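Sensor protein, Kinase (Polaromonas sp. JS666, PDB 3GRC) probably acts in two-component phosphorelay signalling as part of a sensor histidine kinase, represented here by a CheY-like receiver domain. Local coordinates at residues P7-C12 with Y51-V56; H37-A42 with L60-G65; L68-R73 with Q100-S105; A82-S87 with T106-P111. All blocks are in the same frame, centred on the assembly; numbering follows the deposited sequence.

In the fold
The chain starts with strand 8-12, between edge strand 32-36 and the central strand 53-56 of the parallel sheet, runs out to that edge strand and returns through helix 39-48, where interaction 1 closes the loop by pairing 7-12 with 51-56. Interaction 2 opens inside that span and closes after it, so the two cross; it ties the start of helix 39-48 to the loop after strand 53-56. Interactions 3 and 4 follow in series and cross each other as well. Interaction 3 fastens helix 65-73 to the loop leading into strand 106-108, and interaction 4 pairs that edge strand with 82-86. Backbone bonds between V56 and both V84 and V86 join interactions 1 and 4 into one sheet.

Interaction 1 of 4, residues P7-C12 with Y51-V56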
loop_
_atom_site.group_PDB
_atom_site.type_symbol
_atom_site.label_atom_id
_atom_site.label_comp_id
_atom_site.label_asym_id
_atom_site.label_seq_id
_atom_site.Cartn_x
_atom_site.Cartn_y
_atom_site.Cartn_z
ATOM N N PRO A 7 9.085 -11.449 3.332
ATOM C CA PRO A 7 8.518 -10.158 3.760
ATOM C C PRO A 7 7.021 -10.138 3.420
ATOM O O PRO A 7 6.644 -10.483 2.309
ATOM C CB PRO A 7 9.299 -9.132 2.931
ATOM C CG PRO A 7 10.556 -9.848 2.555
ATOM C CD PRO A 7 10.105 -11.257 2.291
ATOM N N ARG A 8 6.168 -9.734 4.355
ATOM C CA ARG A 8 4.735 -9.736 4.072
ATOM C C ARG A 8 4.140 -8.361 3.769
ATOM O O ARG A 8 4.395 -7.386 4.476
ATOM C CB ARG A 8 3.979 -10.409 5.222
ATOM C CG ARG A 8 2.481 -10.601 4.959
ATOM C CD ARG A 8 1.774 -11.402 6.074
ATOM N NE ARG A 8 2.074 -12.821 5.948
ATOM C CZ ARG A 8 1.192 -13.764 5.647
ATOM N NH1 ARG A 8 -0.078 -13.471 5.441
ATOM N NH2 ARG A 8 1.598 -15.012 5.531
ATOM N N ILE A 9 3.338 -8.291 2.710
ATOM C CA ILE A 9 2.711 -7.037 2.290
ATOM C C ILE A 9 1.211 -7.023 2.576
ATOM O O ILE A 9 0.534 -8.020 2.362
ATOM C CB ILE A 9 2.881 -6.817 0.773
ATOM C CG1 ILE A 9 4.358 -6.906 0.385
ATOM C CG2 ILE A 9 2.282 -5.479 0.363
ATOM C CD1 ILE A 9 5.238 -5.916 1.082
ATOM N N LEU A 10 0.689 -5.906 3.068
ATOM C CA LEU A 10 -0.745 -5.812 3.302
ATOM C C LEU A 10 -1.371 -5.061 2.123
ATOM O O LEU A 10 -1.104 -3.880 1.914
ATOM C CB LEU A 10 -1.052 -5.075 4.604
ATOM C CG LEU A 10 -2.537 -4.796 4.875
ATOM C CD1 LEU A 10 -3.313 -6.093 5.083
ATOM C CD2 LEU A 10 -2.657 -3.921 6.115
ATOM N N ILE A 11 -2.185 -5.769 1.354
ATOM C CA ILE A 11 -2.867 -5.215 0.195
ATOM C C ILE A 11 -4.245 -4.671 0.560
ATOM O O ILE A 11 -5.127 -5.432 0.951
ATOM C CB ILE A 11 -3.089 -6.295 -0.885
ATOM C CG1 ILE A 11 -1.761 -6.924 -1.282
ATOM C CG2 ILE A 11 -3.817 -5.695 -2.081
ATOM C CD1 ILE A 11 -1.924 -8.120 -2.184
ATOM N N CYS A 12 -4.433 -3.366 0.426
ATOM C CA CYS A 12 -5.724 -2.758 0.712
ATOM C C CYS A 12 -6.254 -2.316 -0.638
ATOM O O CYS A 12 -5.801 -1.304 -1.201
ATOM C CB CYS A 12 -5.567 -1.559 1.644
ATOM S SG CYS A 12 -7.081 -0.660 2.027
ATOM N N TYR A 51 4.226 -6.335 9.073
ATOM C CA TYR A 51 4.149 -6.141 7.626
ATOM C C TYR A 51 5.329 -5.290 7.170
ATOM O O TYR A 51 5.653 -4.296 7.807
ATOM C CB TYR A 51 2.845 -5.437 7.237
ATOM C CG TYR A 51 1.630 -6.330 7.279
ATOM C CD1 TYR A 51 1.474 -7.372 6.366
ATOM C CD2 TYR A 51 0.663 -6.169 8.270
ATOM C CE1 TYR A 51 0.394 -8.230 6.445
ATOM C CE2 TYR A 51 -0.424 -7.026 8.360
ATOM C CZ TYR A 51 -0.554 -8.057 7.450
ATOM O OH TYR A 51 -1.613 -8.921 7.569
ATOM N N ALA A 52 5.975 -5.688 6.079
ATOM C CA ALA A 52 7.108 -4.937 5.543
ATOM C C ALA A 52 6.587 -3.680 4.839
ATOM O O ALA A 52 7.281 -2.661 4.776
ATOM C CB ALA A 52 7.887 -5.788 4.563
ATOM N N ALA A 53 5.368 -3.754 4.309
ATOM C CA ALA A 53 4.791 -2.623 3.615
ATOM C C ALA A 53 3.316 -2.838 3.299
ATOM O O ALA A 53 2.778 -3.920 3.477
ATOM C CB ALA A 53 5.560 -2.362 2.328
HETATM N N MSE A 54 2.669 -1.779 2.843
HETATM C CA MSE A 54 1.261 -1.797 2.456
HETATM C C MSE A 54 1.100 -1.153 1.089
HETATM O O MSE A 54 1.830 -0.215 0.744
HETATM C CB MSE A 54 0.394 -1.004 3.461
HETATM C CG MSE A 54 -1.076 -0.812 3.051
HETATM SE SE MSE A 54 -2.152 0.026 4.496
HETATM C CE MSE A 54 -3.906 -0.081 3.567
ATOM N N THR A 55 0.167 -1.666 0.298
ATOM C CA THR A 55 -0.141 -1.061 -0.989
ATOM C C THR A 55 -1.517 -0.468 -0.734
ATOM O O THR A 55 -2.373 -1.112 -0.113
ATOM C CB THR A 55 -0.211 -2.090 -2.144
ATOM O OG1 THR A 55 -1.321 -2.974 -1.955
ATOM C CG2 THR A 55 1.071 -2.894 -2.201
ATOM N N VAL A 56 -1.731 0.758 -1.201
ATOM C CA VAL A 56 -3.002 1.426 -0.978
ATOM C C VAL A 56 -3.736 1.933 -2.206
ATOM O O VAL A 56 -3.192 2.657 -3.034
ATOM C CB VAL A 56 -2.826 2.617 -0.027
ATOM C CG1 VAL A 56 -4.162 3.333 0.182
ATOM C CG2 VAL A 56 -2.259 2.132 1.286
HETATM O O HOH W 1 -3.596 -2.093 -2.841
#
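L10 lies against Y51: its CB sits over the centre of the ring face, 3.8 Å from the centroid and 10° off the normal. CG of Y51 is anti to the carbonyl carbon, chi1 -76°. The aliphatic part of R8 packs at the rim, CD 3.5 Å from Y51 CE1. On the other face of the sheet, I9 CD1 rests on A53 CB at 3.8 Å, while I9 CG2 meets T55 CG2. The two strands run parallel, 21° apart. Their ladder includes L10 N to A53 O at 2.9 Å, T55 N to L10 O at 3.0 Å and C12 N to T55 O at 3.1 Å; before the strand proper, A52 N reaches R8 O. At the C-terminal edge a water donates to C12 O (2.9 Å) and also bonds T55 OG1. At the other end R8 NH1 makes a salt bridge to D34, and Y51 OH a hydrogen bond to the same carboxylate. The pair joins the central strand 53-56 to strand 8-12, next to edge strand 32-36: I9 and T55 face helix 16-28, L10 packs on helix 39-48, and M54 touches helices 39-48 and 65-73.

Interaction 2 of 4, residues H37-A42 with L60-G65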
loop_
_atom_site.group_PDB
_atom_site.type_symbol
_atom_site.label_atom_id
_atom_site.label_comp_id
_atom_site.label_asym_id
_atom_site.label_seq_id
_atom_site.Cartn_x
_atom_site.Cartn_y
_atom_site.Cartn_z
ATOM N N HIS A 37 -10.160 -5.268 1.891
ATOM C CA HIS A 37 -10.853 -4.386 0.961
ATOM C C HIS A 37 -11.318 -3.014 1.440
ATOM O O HIS A 37 -12.062 -2.337 0.721
ATOM C CB HIS A 37 -12.036 -5.147 0.359
ATOM C CG HIS A 37 -13.031 -5.625 1.367
ATOM N ND1 HIS A 37 -13.972 -4.796 1.946
ATOM C CD2 HIS A 37 -13.228 -6.846 1.923
ATOM C CE1 HIS A 37 -14.698 -5.481 2.805
ATOM N NE2 HIS A 37 -14.264 -6.734 2.809
ATOM N N SER A 38 -10.887 -2.595 2.626
ATOM C CA SER A 38 -11.297 -1.291 3.139
ATOM C C SER A 38 -10.299 -0.729 4.135
ATOM O O SER A 38 -9.466 -1.456 4.683
ATOM C CB SER A 38 -12.673 -1.372 3.807
ATOM O OG SER A 38 -12.565 -1.921 5.115
ATOM N N ALA A 39 -10.401 0.578 4.366
ATOM C CA ALA A 39 -9.526 1.275 5.299
ATOM C C ALA A 39 -9.663 0.708 6.707
ATOM O O ALA A 39 -8.667 0.532 7.413
ATOM C CB ALA A 39 -9.842 2.767 5.297
ATOM N N ALA A 40 -10.898 0.414 7.102
ATOM C CA ALA A 40 -11.175 -0.126 8.426
ATOM C C ALA A 40 -10.449 -1.461 8.590
ATOM O O ALA A 40 -9.736 -1.675 9.582
ATOM C CB ALA A 40 -12.682 -0.311 8.608
ATOM N N GLN A 41 -10.628 -2.351 7.613
ATOM C CA GLN A 41 -9.976 -3.650 7.646
ATOM C C GLN A 41 -8.464 -3.497 7.674
ATOM O O GLN A 41 -7.771 -4.248 8.358
ATOM C CB GLN A 41 -10.354 -4.484 6.435
ATOM C CG GLN A 41 -11.746 -5.030 6.451
ATOM C CD GLN A 41 -11.883 -6.177 5.479
ATOM O OE1 GLN A 41 -11.319 -6.137 4.384
ATOM N NE2 GLN A 41 -12.631 -7.211 5.869
ATOM N N ALA A 42 -7.955 -2.522 6.928
ATOM C CA ALA A 42 -6.521 -2.304 6.895
ATOM C C ALA A 42 -6.016 -1.874 8.279
ATOM O O ALA A 42 -5.004 -2.379 8.761
ATOM C CB ALA A 42 -6.175 -1.261 5.843
ATOM N N LEU A 60 -11.202 3.992 -2.074
ATOM C CA LEU A 60 -11.829 3.019 -1.183
ATOM C C LEU A 60 -13.251 3.449 -0.814
ATOM O O LEU A 60 -13.570 4.637 -0.817
ATOM C CB LEU A 60 -11.002 2.865 0.088
ATOM C CG LEU A 60 -9.536 2.512 -0.132
ATOM C CD1 LEU A 60 -8.793 2.619 1.183
ATOM C CD2 LEU A 60 -9.430 1.114 -0.726
ATOM N N PRO A 61 -14.118 2.479 -0.474
ATOM C CA PRO A 61 -15.513 2.754 -0.098
ATOM C C PRO A 61 -15.662 3.669 1.123
ATOM O O PRO A 61 -16.037 4.832 0.978
ATOM C CB PRO A 61 -16.091 1.356 0.138
ATOM C CG PRO A 61 -14.893 0.572 0.622
ATOM C CD PRO A 61 -13.798 1.046 -0.310
ATOM N N ASP A 62 -15.363 3.144 2.313
ATOM C CA ASP A 62 -15.464 3.916 3.559
ATOM C C ASP A 62 -14.619 5.198 3.567
ATOM O O ASP A 62 -15.109 6.274 3.222
ATOM C CB ASP A 62 -15.112 3.037 4.789
ATOM C CG ASP A 62 -13.786 2.262 4.644
ATOM O OD1 ASP A 62 -12.998 2.523 3.704
ATOM O OD2 ASP A 62 -13.531 1.379 5.499
ATOM N N GLN A 63 -13.358 5.083 3.973
ATOM C CA GLN A 63 -12.451 6.223 4.000
ATOM C C GLN A 63 -11.587 6.123 2.760
ATOM O O GLN A 63 -11.204 5.021 2.362
ATOM C CB GLN A 63 -11.519 6.159 5.206
ATOM C CG GLN A 63 -12.170 5.895 6.540
ATOM C CD GLN A 63 -11.140 5.552 7.600
ATOM O OE1 GLN A 63 -10.178 6.293 7.811
ATOM N NE2 GLN A 63 -11.334 4.423 8.270
ATOM N N ASP A 64 -11.264 7.255 2.148
ATOM C CA ASP A 64 -10.407 7.198 0.977
ATOM C C ASP A 64 -8.971 6.885 1.387
ATOM O O ASP A 64 -8.606 6.986 2.555
ATOM C CB ASP A 64 -10.464 8.504 0.187
ATOM C CG ASP A 64 -10.266 9.713 1.050
ATOM O OD1 ASP A 64 -9.205 9.817 1.707
ATOM O OD2 ASP A 64 -11.181 10.565 1.069
ATOM N N GLY A 65 -8.165 6.505 0.408
ATOM C CA GLY A 65 -6.785 6.153 0.660
ATOM C C GLY A 65 -5.934 7.155 1.405
ATOM O O GLY A 65 -5.163 6.760 2.271
#
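The N-terminal turn of helix 39-48 in this CheY-like receiver fold is met by the carboxylate of D62, in the loop between strand 53-56 and helix 65-73. D62 OD2 accepts from A40 N at 3.2 Å on its syn side, with A40 N 27° out of the carboxylate plane. The other oxygen, OD1, takes a weak bond from A39 N at 3.3 Å, and a further weak one from Q63 N within its own loop. CG of D62 lies between its backbone N and carbonyl carbon (chi1 50°). An acidic group here would be expected to interact favourably with the positive end of the helix. S38 is the N-cap itself, its OG accepting from Q41 N, while its CB lies 3.3 Å from D62 OD2. Beside these bonds, A39 points its CB at the loop: L60 CD1 is 4.2 Å from it and Q63 NE2 3.7 Å. A39 and L60 both also touch L68 of helix 65-73, so the loop is packed against two helices. P61 CD lies 3.9 Å from H37 O. Within 37-42, H37 N donates to Q41 OE1 at 2.9 Å, nearly along the C=O axis, with that oxygen also lying above one face of the H37 ring.

Interaction 3 of 4, residues L68-R73 with Q100-S105; sequences LIRALR and QPLAVS
An arginine at the end of a helix clasps a turn of the loop before the edge strand: R73, in the last turn of helix 65-73, grips 100-105 by two backbone carbonyls. NE donates to L102 O at 3.0 Å and NH2 to A103 O at 2.9 Å. Both oxygens lie close to the guanidinium plane, at its edge, whereas each donor stands nearly 50° above the plane of the carbonyl it meets. R73 CG passes 3.5 Å from P101 O; beyond it a bend at chi2 (-40°) sets CD. A103 CB sits beside the same guanidinium, 3.6 Å from NE. NH1 is hydrogen-bonded to L81 O, so one guanidinium links this loop to the residues just before strand 82-86. One turn earlier in the helix, I69 and R70 meet L102. Its CD1 packs 3.9 Å from I69 CG2, the I69 and L102 side chains crossing at about a right angle, and lies over one face of the R70 guanidinium, 3.7 Å from NH1. I69 continues inward onto I83 and V85 of the sheet. The arrangement joins one of the helices covering the sheet to the final crossover of the alternating beta-alpha receiver fold, ahead of strand 106-108.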
loop_
_atom_site.group_PDB
_atom_site.type_symbol
_atom_site.label_atom_id
_atom_site.label_comp_id
_atom_site.label_asym_id
_atom_site.label_seq_id
_atom_site.Cartn_x
_atom_site.Cartn_y
_atom_site.Cartn_z
ATOM N N LEU A 68 -6.673 7.033 5.073
ATOM C CA LEU A 68 -6.093 5.845 5.674
ATOM C C LEU A 68 -4.613 6.081 5.958
ATOM O O LEU A 68 -4.140 5.823 7.064
ATOM C CB LEU A 68 -6.257 4.651 4.736
ATOM C CG LEU A 68 -5.493 3.366 5.076
ATOM C CD1 LEU A 68 -5.697 2.973 6.535
ATOM C CD2 LEU A 68 -5.974 2.268 4.143
ATOM N N ILE A 69 -3.889 6.592 4.963
ATOM C CA ILE A 69 -2.457 6.839 5.121
ATOM C C ILE A 69 -2.156 7.859 6.222
ATOM O O ILE A 69 -1.200 7.690 6.983
ATOM C CB ILE A 69 -1.812 7.295 3.784
ATOM C CG1 ILE A 69 -1.908 6.171 2.752
ATOM C CG2 ILE A 69 -0.352 7.632 3.999
ATOM C CD1 ILE A 69 -1.447 6.555 1.367
ATOM N N ARG A 70 -2.965 8.910 6.305
ATOM C CA ARG A 70 -2.781 9.924 7.335
ATOM C C ARG A 70 -2.936 9.280 8.709
ATOM O O ARG A 70 -2.128 9.522 9.607
ATOM C CB ARG A 70 -3.804 11.053 7.188
ATOM C CG ARG A 70 -3.516 12.002 6.041
ATOM C CD ARG A 70 -4.472 13.191 6.022
ATOM N NE ARG A 70 -4.246 14.049 4.857
ATOM C CZ ARG A 70 -3.091 14.648 4.563
ATOM N NH1 ARG A 70 -2.025 14.500 5.346
ATOM N NH2 ARG A 70 -3.000 15.401 3.476
ATOM N N ALA A 71 -3.970 8.453 8.860
ATOM C CA ALA A 71 -4.234 7.779 10.127
ATOM C C ALA A 71 -3.055 6.890 10.525
ATOM O O ALA A 71 -2.674 6.836 11.694
ATOM C CB ALA A 71 -5.517 6.953 10.023
ATOM N N LEU A 72 -2.467 6.203 9.546
ATOM C CA LEU A 72 -1.318 5.331 9.812
ATOM C C LEU A 72 -0.070 6.103 10.259
ATOM O O LEU A 72 0.697 5.633 11.100
ATOM C CB LEU A 72 -0.997 4.502 8.565
ATOM C CG LEU A 72 -2.045 3.444 8.214
ATOM C CD1 LEU A 72 -1.874 2.996 6.775
ATOM C CD2 LEU A 72 -1.910 2.274 9.169
ATOM N N ARG A 73 0.136 7.286 9.698
ATOM C CA ARG A 73 1.297 8.076 10.074
ATOM C C ARG A 73 1.165 8.694 11.475
ATOM O O ARG A 73 2.167 9.026 12.102
ATOM C CB ARG A 73 1.560 9.176 9.031
ATOM C CG ARG A 73 1.967 8.655 7.657
ATOM C CD ARG A 73 2.904 7.472 7.780
ATOM N NE ARG A 73 3.488 7.079 6.513
ATOM C CZ ARG A 73 3.913 5.849 6.247
ATOM N NH1 ARG A 73 3.801 4.901 7.166
ATOM N NH2 ARG A 73 4.465 5.571 5.075
ATOM N N GLN A 100 5.965 15.157 2.644
ATOM C CA GLN A 100 6.880 14.374 3.464
ATOM C C GLN A 100 6.202 13.683 4.644
ATOM O O GLN A 100 6.472 12.522 4.922
ATOM C CB GLN A 100 8.035 15.255 3.957
ATOM C CG GLN A 100 8.962 15.699 2.836
ATOM C CD GLN A 100 9.539 14.524 2.053
ATOM O OE1 GLN A 100 10.128 14.704 0.984
ATOM N NE2 GLN A 100 9.377 13.315 2.586
ATOM N N PRO A 101 5.317 14.389 5.358
ATOM C CA PRO A 101 4.640 13.755 6.497
ATOM C C PRO A 101 3.848 12.504 6.094
ATOM O O PRO A 101 3.766 11.538 6.852
ATOM C CB PRO A 101 3.733 14.866 7.018
ATOM C CG PRO A 101 4.513 16.108 6.702
ATOM C CD PRO A 101 5.004 15.828 5.296
ATOM N N LEU A 102 3.269 12.539 4.893
ATOM C CA LEU A 102 2.484 11.430 4.353
ATOM C C LEU A 102 3.409 10.223 4.106
ATOM O O LEU A 102 3.011 9.075 4.258
ATOM C CB LEU A 102 1.794 11.872 3.058
ATOM C CG LEU A 102 0.457 11.221 2.695
ATOM C CD1 LEU A 102 -0.560 11.517 3.789
ATOM C CD2 LEU A 102 -0.025 11.760 1.351
ATOM N N ALA A 103 4.649 10.505 3.730
ATOM C CA ALA A 103 5.651 9.463 3.521
ATOM C C ALA A 103 5.263 8.300 2.607
ATOM O O ALA A 103 5.548 7.135 2.904
ATOM C CB ALA A 103 6.113 8.923 4.888
ATOM N N VAL A 104 4.607 8.606 1.499
ATOM C CA VAL A 104 4.250 7.561 0.556
ATOM C C VAL A 104 5.436 7.481 -0.405
ATOM O O VAL A 104 5.795 8.455 -1.078
ATOM C CB VAL A 104 2.918 7.884 -0.160
ATOM C CG1 VAL A 104 2.795 9.371 -0.343
ATOM C CG2 VAL A 104 2.828 7.136 -1.500
ATOM N N SER A 105 6.071 6.315 -0.419
ATOM C CA SER A 105 7.251 6.083 -1.233
ATOM C C SER A 105 7.061 6.282 -2.730
ATOM O O SER A 105 7.867 6.949 -3.378
ATOM C CB SER A 105 7.789 4.678 -0.963
ATOM O OG SER A 105 8.121 4.533 0.411
#

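Interaction 4 of 4, residues A82-S87 with T106-P111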
loop_
_atom_site.group_PDB
_atom_site.type_symbol
_atom_site.label_atom_id
_atom_site.label_comp_id
_atom_site.label_asym_id
_atom_site.label_seq_id
_atom_site.Cartn_x
_atom_site.Cartn_y
_atom_site.Cartn_z
ATOM N N ALA A 82 6.450 1.120 5.279
ATOM C CA ALA A 82 6.585 1.559 3.887
ATOM C C ALA A 82 5.218 1.446 3.198
ATOM O O ALA A 82 4.507 0.471 3.391
ATOM C CB ALA A 82 7.637 0.719 3.160
ATOM N N ILE A 83 4.851 2.469 2.429
ATOM C CA ILE A 83 3.577 2.493 1.737
ATOM C C ILE A 83 3.727 2.873 0.259
ATOM O O ILE A 83 4.425 3.829 -0.076
ATOM C CB ILE A 83 2.614 3.503 2.380
ATOM C CG1 ILE A 83 2.322 3.110 3.823
ATOM C CG2 ILE A 83 1.328 3.586 1.555
ATOM C CD1 ILE A 83 1.232 3.937 4.470
ATOM N N VAL A 84 3.066 2.112 -0.609
ATOM C CA VAL A 84 3.065 2.353 -2.050
ATOM C C VAL A 84 1.603 2.486 -2.477
ATOM O O VAL A 84 0.795 1.589 -2.233
ATOM C CB VAL A 84 3.712 1.161 -2.846
ATOM C CG1 VAL A 84 3.492 1.338 -4.334
ATOM C CG2 VAL A 84 5.199 1.068 -2.554
ATOM N N VAL A 85 1.255 3.606 -3.103
ATOM C CA VAL A 85 -0.109 3.805 -3.571
ATOM C C VAL A 85 -0.213 3.165 -4.957
ATOM O O VAL A 85 0.662 3.365 -5.802
ATOM C CB VAL A 85 -0.463 5.316 -3.699
ATOM C CG1 VAL A 85 -1.744 5.486 -4.494
ATOM C CG2 VAL A 85 -0.620 5.932 -2.336
ATOM N N VAL A 86 -1.265 2.380 -5.170
ATOM C CA VAL A 86 -1.511 1.721 -6.452
ATOM C C VAL A 86 -2.970 2.047 -6.682
ATOM O O VAL A 86 -3.858 1.458 -6.061
ATOM C CB VAL A 86 -1.338 0.185 -6.374
ATOM C CG1 VAL A 86 -1.558 -0.428 -7.760
ATOM C CG2 VAL A 86 0.047 -0.169 -5.839
ATOM N N SER A 87 -3.216 3.001 -7.569
ATOM C CA SER A 87 -4.568 3.445 -7.806
ATOM C C SER A 87 -4.718 4.072 -9.175
ATOM O O SER A 87 -3.744 4.538 -9.768
ATOM C CB SER A 87 -4.949 4.449 -6.705
ATOM O OG SER A 87 -6.301 4.817 -6.776
ATOM N N THR A 106 6.003 5.702 -3.277
ATOM C CA THR A 106 5.738 5.808 -4.702
ATOM C C THR A 106 4.249 5.753 -4.983
ATOM O O THR A 106 3.513 5.040 -4.311
ATOM C CB THR A 106 6.370 4.645 -5.497
ATOM O OG1 THR A 106 7.626 4.270 -4.918
ATOM C CG2 THR A 106 6.596 5.067 -6.942
ATOM N N TRP A 107 3.828 6.506 -5.992
ATOM C CA TRP A 107 2.441 6.561 -6.423
ATOM C C TRP A 107 2.389 5.874 -7.787
ATOM O O TRP A 107 2.876 6.414 -8.779
ATOM C CB TRP A 107 1.981 8.016 -6.544
ATOM C CG TRP A 107 2.077 8.773 -5.255
ATOM C CD1 TRP A 107 3.220 9.144 -4.603
ATOM C CD2 TRP A 107 0.998 9.229 -4.446
ATOM N NE1 TRP A 107 2.919 9.819 -3.447
ATOM C CE2 TRP A 107 1.529 9.910 -3.333
ATOM C CE3 TRP A 107 -0.408 9.183 -4.567
ATOM C CZ2 TRP A 107 0.765 10.480 -2.325
ATOM C CZ3 TRP A 107 -1.194 9.753 -3.564
ATOM C CH2 TRP A 107 -0.602 10.414 -2.471
ATOM N N LEU A 108 1.808 4.680 -7.826
ATOM C CA LEU A 108 1.711 3.894 -9.055
ATOM C C LEU A 108 0.314 3.904 -9.655
ATOM O O LEU A 108 -0.679 3.773 -8.942
ATOM C CB LEU A 108 2.120 2.435 -8.793
ATOM C CG LEU A 108 3.528 2.190 -8.254
ATOM C CD1 LEU A 108 3.827 0.692 -8.197
ATOM C CD2 LEU A 108 4.521 2.879 -9.166
ATOM N N GLU A 109 0.252 4.031 -10.975
ATOM C CA GLU A 109 -1.021 4.036 -11.686
ATOM C C GLU A 109 -1.448 2.635 -12.136
ATOM O O GLU A 109 -0.700 1.671 -12.024
ATOM C CB GLU A 109 -0.925 4.949 -12.922
ATOM C CG GLU A 109 -0.742 6.430 -12.589
ATOM C CD GLU A 109 -0.706 7.325 -13.817
ATOM O OE1 GLU A 109 0.194 7.136 -14.668
ATOM O OE2 GLU A 109 -1.577 8.220 -13.922
ATOM N N LYS A 110 -2.678 2.542 -12.616
ATOM C CA LYS A 110 -3.224 1.308 -13.150
ATOM C C LYS A 110 -3.492 1.684 -14.609
ATOM O O LYS A 110 -3.901 2.809 -14.894
ATOM C CB LYS A 110 -4.534 0.937 -12.451
ATOM C CG LYS A 110 -4.387 0.438 -11.000
ATOM C CD LYS A 110 -5.746 0.241 -10.371
ATOM C CE LYS A 110 -5.670 -0.126 -8.891
ATOM N NZ LYS A 110 -7.027 -0.207 -8.236
ATOM N N PRO A 111 -3.234 0.767 -15.558
ATOM C CA PRO A 111 -2.713 -0.596 -15.375
ATOM C C PRO A 111 -1.355 -0.635 -14.676
ATOM O O PRO A 111 -0.468 0.161 -14.958
ATOM C CB PRO A 111 -2.654 -1.133 -16.809
ATOM C CG PRO A 111 -2.368 0.086 -17.615
ATOM C CD PRO A 111 -3.304 1.111 -16.989
HETATM O O HOH W 2 -7.857 2.459 -8.088
#
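V85 and W107 meet on one face of the sheet: V85 CG2 lies over the six-membered ring, 4.1 Å from its centroid and offset toward the rim, in a CH-pi contact. CG2 of V85 is anti to the carbonyl carbon, while CG1, anti to the backbone N (chi1 166°), is 3.9 Å from W107 CE3. The opposite face pairs V84 CG1 with L108 CD1, also at 3.9 Å. Between these layers the backbones run parallel, with V85 N bonded to T106 O at 2.9 Å, L108 N to V85 O at 2.7 Å and S87 N to L108 O at 3.0 Å. Further along, the extended chain of K110 runs across S87, CE standing 3.7 Å from V86 O. A water accepts from K110 NZ at 2.8 Å and also bonds S87 OG. K110 NZ forms a salt bridge with E13, and S87 OG a hydrogen bond with D57, to which NZ has only a long, weak ion pair. A serine, a lysine before a cis proline, and acidic residues in this cluster are consistent with the phosphoacceptor pocket of receiver domains. The pair closes the beta-alpha-beta crossover through helix 90-97, which W107 touches at E94. V84 and L108 pack on helix 114-128, V85 on helix 65-73, and strand 82-86 bonds onward to strand 53-56.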